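Local atomic coordinates of oxidoreductase, short chain dehydrogenase/reductase family protein (Bifidobacterium adolescentis L2-32, PDB entry 6OW4), a protein that acts as a 20beta-hydroxysteroid dehydrogenase of the short-chain dehydrogenase/reductase family, using NADH as its pyridine nucleotide cofactor. Residues Ile166-Gly171 and Ala219-Arg224; Ala249-Glu252 and Arg258-Thr261. One frame throughout, in Å; residues are numbered along the deposited sequence.

Contact 1 of 2, residues Ile166-Gly171 and Ala219-Arg224; sequences IMREHG and AKDGIR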
loop_
_atom_site.group_PDB
_atom_site.type_symbol
_atom_site.label_atom_id
_atom_site.label_comp_id
_atom_site.label_asym_id
_atom_site.label_seq_id
_atom_site.Cartn_x
_atom_site.Cartn_y
_atom_site.Cartn_z
ATOM N N ILE F 166 14.299 19.168 -20.167
ATOM C CA ILE F 166 15.580 19.936 -20.099
ATOM C C ILE F 166 16.730 18.962 -19.817
ATOM O O ILE F 166 17.763 19.054 -20.508
ATOM C CB ILE F 166 15.501 21.054 -19.037
ATOM C CG1 ILE F 166 14.570 22.187 -19.478
ATOM C CG2 ILE F 166 16.888 21.579 -18.691
ATOM C CD1 ILE F 166 14.045 23.039 -18.341
ATOM N N MET F 167 16.546 18.073 -18.834
ATOM C CA MET F 167 17.578 17.123 -18.337
ATOM C C MET F 167 18.084 16.254 -19.492
ATOM O O MET F 167 19.313 16.201 -19.694
ATOM C CB MET F 167 17.004 16.225 -17.238
ATOM C CG MET F 167 16.803 16.948 -15.923
ATOM S SD MET F 167 15.811 15.991 -14.755
ATOM C CE MET F 167 15.632 17.176 -13.423
ATOM N N ARG F 168 17.170 15.599 -20.212
ATOM C CA ARG F 168 17.494 14.692 -21.346
ATOM C C ARG F 168 18.092 15.508 -22.497
ATOM O O ARG F 168 19.106 15.062 -23.069
ATOM C CB ARG F 168 16.242 13.929 -21.785
ATOM C CG ARG F 168 15.740 12.932 -20.750
ATOM C CD ARG F 168 14.501 12.212 -21.235
ATOM N NE ARG F 168 13.344 13.094 -21.272
ATOM C CZ ARG F 168 12.206 12.831 -21.907
ATOM N NH1 ARG F 168 12.058 11.700 -22.578
ATOM N NH2 ARG F 168 11.217 13.706 -21.871
ATOM N N GLU F 169 17.496 16.665 -22.804
ATOM C CA GLU F 169 17.953 17.597 -23.872
ATOM C C GLU F 169 19.373 18.086 -23.565
ATOM O O GLU F 169 20.137 18.295 -24.528
ATOM C CB GLU F 169 16.985 18.772 -24.014
ATOM C CG GLU F 169 15.708 18.411 -24.753
ATOM C CD GLU F 169 14.586 19.428 -24.640
ATOM O OE1 GLU F 169 14.861 20.565 -24.207
ATOM O OE2 GLU F 169 13.438 19.082 -24.982
ATOM N N HIS F 170 19.707 18.262 -22.281
ATOM C CA HIS F 170 21.046 18.702 -21.801
ATOM C C HIS F 170 21.959 17.489 -21.587
ATOM O O HIS F 170 23.174 17.700 -21.402
ATOM C CB HIS F 170 20.905 19.568 -20.540
ATOM C CG HIS F 170 20.429 20.951 -20.832
ATOM N ND1 HIS F 170 20.631 22.003 -19.960
ATOM C CD2 HIS F 170 19.795 21.465 -21.907
ATOM C CE1 HIS F 170 20.122 23.100 -20.476
ATOM N NE2 HIS F 170 19.606 22.798 -21.672
ATOM N N GLY F 171 21.393 16.276 -21.604
ATOM C CA GLY F 171 22.138 15.002 -21.599
ATOM C C GLY F 171 22.768 14.712 -20.248
ATOM O O GLY F 171 23.983 14.451 -20.211
ATOM N N ALA F 219 14.645 6.255 -15.525
ATOM C CA ALA F 219 15.774 5.664 -14.765
ATOM C C ALA F 219 17.001 5.561 -15.680
ATOM O O ALA F 219 18.101 5.939 -15.239
ATOM C CB ALA F 219 15.395 4.313 -14.205
ATOM N N LYS F 220 16.795 5.091 -16.915
ATOM C CA LYS F 220 17.823 4.962 -17.985
ATOM C C LYS F 220 18.477 6.319 -18.289
ATOM O O LYS F 220 19.576 6.314 -18.873
ATOM C CB LYS F 220 17.182 4.418 -19.266
ATOM C CG LYS F 220 16.192 5.366 -19.931
ATOM C CD LYS F 220 15.416 4.759 -21.076
ATOM C CE LYS F 220 14.507 5.770 -21.739
ATOM N NZ LYS F 220 14.073 5.327 -23.083
ATOM N N ASP F 221 17.815 7.429 -17.947
ATOM C CA ASP F 221 18.267 8.814 -18.250
ATOM C C ASP F 221 18.941 9.429 -17.014
ATOM O O ASP F 221 19.340 10.613 -17.094
ATOM C CB ASP F 221 17.093 9.667 -18.742
ATOM C CG ASP F 221 16.380 9.096 -19.959
ATOM O OD1 ASP F 221 17.080 8.712 -20.922
ATOM O OD2 ASP F 221 15.131 9.031 -19.935
ATOM N N GLY F 222 19.064 8.667 -15.921
ATOM C CA GLY F 222 19.707 9.100 -14.665
ATOM C C GLY F 222 18.833 10.059 -13.872
ATOM O O GLY F 222 19.381 10.801 -13.037
ATOM N N ILE F 223 17.518 10.033 -14.106
ATOM C CA ILE F 223 16.521 10.924 -13.441
ATOM C C ILE F 223 15.755 10.098 -12.403
ATOM O O ILE F 223 15.192 9.053 -12.778
ATOM C CB ILE F 223 15.590 11.582 -14.485
ATOM C CG1 ILE F 223 16.387 12.420 -15.491
ATOM C CG2 ILE F 223 14.497 12.401 -13.808
ATOM C CD1 ILE F 223 15.588 12.906 -16.678
ATOM N N ARG F 224 15.766 10.544 -11.142
ATOM C CA ARG F 224 14.958 9.970 -10.034
ATOM C C ARG F 224 13.693 10.816 -9.870
ATOM O O ARG F 224 13.766 12.038 -10.113
ATOM C CB ARG F 224 15.774 9.921 -8.738
ATOM C CG ARG F 224 17.016 9.048 -8.829
ATOM C CD ARG F 224 17.820 8.980 -7.544
ATOM N NE ARG F 224 18.233 10.291 -7.055
ATOM C CZ ARG F 224 17.671 10.957 -6.046
ATOM N NH1 ARG F 224 16.640 10.452 -5.385
ATOM N NH2 ARG F 224 18.152 12.138 -5.697
#

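Contact 2 of 2, residues Ala249-Glu252 and Arg258-Thr261; sequences AMLE and RFGT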
loop_
_atom_site.group_PDB
_atom_site.type_symbol
_atom_site.label_atom_id
_atom_site.label_comp_id
_atom_site.label_asym_id
_atom_site.label_seq_id
_atom_site.Cartn_x
_atom_site.Cartn_y
_atom_site.Cartn_z
ATOM N N ALA F 249 -8.298 19.686 18.013
ATOM C CA ALA F 249 -9.265 18.727 17.424
ATOM C C ALA F 249 -8.634 18.026 16.214
ATOM O O ALA F 249 -8.817 16.801 16.085
ATOM C CB ALA F 249 -10.545 19.431 17.039
ATOM N N MET F 250 -7.927 18.781 15.365
ATOM C CA MET F 250 -7.267 18.284 14.124
ATOM C C MET F 250 -6.140 17.302 14.470
ATOM O O MET F 250 -5.928 16.362 13.680
ATOM C CB MET F 250 -6.678 19.439 13.310
ATOM C CG MET F 250 -7.718 20.291 12.619
ATOM S SD MET F 250 -7.005 21.814 11.948
ATOM C CE MET F 250 -6.367 21.215 10.383
ATOM N N LEU F 251 -5.440 17.517 15.591
ATOM C CA LEU F 251 -4.235 16.740 15.996
ATOM C C LEU F 251 -4.625 15.555 16.892
ATOM O O LEU F 251 -3.706 14.902 17.429
ATOM C CB LEU F 251 -3.255 17.677 16.708
ATOM C CG LEU F 251 -2.792 18.888 15.899
ATOM C CD1 LEU F 251 -1.872 19.764 16.733
ATOM C CD2 LEU F 251 -2.102 18.463 14.614
ATOM N N GLU F 252 -5.928 15.285 17.044
ATOM C CA GLU F 252 -6.475 14.034 17.639
ATOM C C GLU F 252 -5.677 12.832 17.123
ATOM O O GLU F 252 -5.158 12.054 17.953
ATOM C CB GLU F 252 -7.945 13.849 17.251
ATOM C CG GLU F 252 -8.939 14.422 18.243
ATOM C CD GLU F 252 -10.385 14.072 17.925
ATOM O OE1 GLU F 252 -10.666 12.874 17.708
ATOM O OE2 GLU F 252 -11.222 14.996 17.876
ATOM N N ARG F 258 1.297 17.833 17.214
ATOM C CA ARG F 258 1.762 19.169 16.757
ATOM C C ARG F 258 1.748 19.198 15.226
ATOM O O ARG F 258 1.957 18.131 14.612
ATOM C CB ARG F 258 3.153 19.485 17.316
ATOM C CG ARG F 258 4.294 18.671 16.721
ATOM C CD ARG F 258 5.624 19.199 17.226
ATOM N NE ARG F 258 6.797 18.513 16.697
ATOM C CZ ARG F 258 7.304 18.681 15.478
ATOM N NH1 ARG F 258 6.730 19.501 14.611
ATOM N NH2 ARG F 258 8.386 18.011 15.123
ATOM N N PHE F 259 1.488 20.370 14.643
ATOM C CA PHE F 259 1.653 20.637 13.191
ATOM C C PHE F 259 3.138 20.516 12.843
ATOM O O PHE F 259 3.988 20.804 13.707
ATOM C CB PHE F 259 1.127 22.025 12.812
ATOM C CG PHE F 259 -0.355 22.091 12.542
ATOM C CD1 PHE F 259 -1.274 21.869 13.557
ATOM C CD2 PHE F 259 -0.833 22.391 11.275
ATOM C CE1 PHE F 259 -2.636 21.932 13.308
ATOM C CE2 PHE F 259 -2.196 22.458 11.028
ATOM C CZ PHE F 259 -3.096 22.227 12.044
ATOM N N GLY F 260 3.435 20.087 11.616
ATOM C CA GLY F 260 4.784 20.184 11.032
ATOM C C GLY F 260 5.134 21.635 10.761
ATOM O O GLY F 260 4.210 22.475 10.762
ATOM N N THR F 261 6.419 21.928 10.555
ATOM C CA THR F 261 6.932 23.270 10.175
ATOM C C THR F 261 7.608 23.155 8.806
ATOM O O THR F 261 7.957 22.029 8.414
ATOM C CB THR F 261 7.847 23.838 11.266
ATOM O OG1 THR F 261 8.889 22.899 11.530
ATOM C CG2 THR F 261 7.104 24.137 12.549
#

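Contact 1 of 2, residues Ile166-Gly171 and Ala219-Arg224
Ile223, Arg168 and Met167 bury the largest areas here, 59, 48 and 43 Å² of the residues' own surface, and they join the last turn of helix 142-170 to the start of strand 223-230 in the Rossmann-type fold of this family. Ile223 reaches across with its CG1 branch. That branch leaves the backbone opposite the carbonyl carbon (chi1 -60°) and continues extended, which carries Ile223 CD1 to within 3.6 Å of Met167 SD and 3.7 Å of Met167 CB. The sulfur thus lies against the delta methyl while the rest of the extended methionine passes at a slant, and Ile223 CG2 adds a looser touch at 3.9 Å from Met167 SD. Both side chains also meet Leu176 of strand 174-179, so helix, strand and neighbouring strand share one apolar patch.

Arg168 and Asp221 meet in a different way. The methylene part of the arginine runs past the carboxylate, with Arg168 CD 3.5 Å from Asp221 OD2. Separately, Arg168 CG touches Ile223 CD1 lightly at 4.1 Å. A bend at chi3 (-71°) then turns the guanidinium off: Arg168 NE stays 4.6 Å from Asp221 OD2, the two flat groups are inclined by 44°, and no hydrogen bond or salt bridge forms between them. Instead Arg168 NE bonds to His164 O, and NH2 makes a salt bridge with Asp139 of the third subunit. Cutting Arg168 back to an alanine is likely to leave that Asp139 without its cationic mate across the subunit interface, remove the methylenes lying against Asp221 and open a small gap beside Ile223 CD1. The Met167-Ile223 part is therefore apolar, whereas the Arg168-Asp221 part sets methylenes against a carboxylate without a bond, and the nearby opposite charges can add at most a longer-range attraction.

Contact 2 of 2, residues Ala249-Glu252 and Arg258-Thr261
Met250 and Leu251 pack against Phe259 and the backbone of Arg258 in an apolar contact between the end of helix 244-250 and the loop that leads to helix 262-273. No hydrogen bond joins the two segments, which bury 198 Å² between them. Leu251, the first residue to leave helical backbone angles, gives up 73 Å² and divides its two methyls between the partners: Leu251 CD1 rests 3.7 Å from Arg258 CA, and Leu251 CD2 lies 3.7 Å from Phe259 CD1, approaching the ring obliquely. The leucine and phenylalanine side chains cross at about a right angle.

Met250 comes to the same ring from its rim. The extended run from CA to SD (chi2 169°) carries the sulfur to the ring edge at CZ, and the bend at chi3 (84°) then sets the methyl beside the same atom, with Met250 CE 3.8 Å and Met250 SD 3.9 Å from Phe259 CZ. The sulfur stands 5.3 Å from the centroid of the Phe259 ring and 85° off its normal, an edge-on Met-aromatic contact. The loop lies by the NAD site of the Rossmann-type SDR fold: the Phe259 side chain is about 6 Å from that of Val233, an NAD(+)-binding residue, and about 6 Å from the bound NAD, while Trp234 meets its ring edge-to-face and the His247 ring meets it with the planes only about 15° apart.

Arg258 contributes mainly backbone to the contact, its CB being directed away from Leu251. Its guanidinium makes a salt bridge through NH2 to Glu264, and its NH1 donates weakly to Phe259 O at 3.2 Å. The hydroxyl of Tyr21 of the second subunit is hydrogen-bonded to Phe259 N, and that tyrosine also packs on Leu251.

How the contacts relate
Contact 1 and contact 2 lie on opposite sides of the chain's centre, with their own centres 38 Å apart and their nearest atoms about 20 Å apart, so neither touches the other. They follow in series along the chain: strand 223-230, which begins in contact 1, is succeeded by helix 244-250, whose end enters contact 2. Contact 2 is the one near the cofactor, whereas contact 1 is away from the annotated NAD sites. Quaternary structure gives a further link, since residues of both contacts touch the second subunit: Ala219 and Arg224 in contact 1, and Leu251 and Arg258 among those in contact 2.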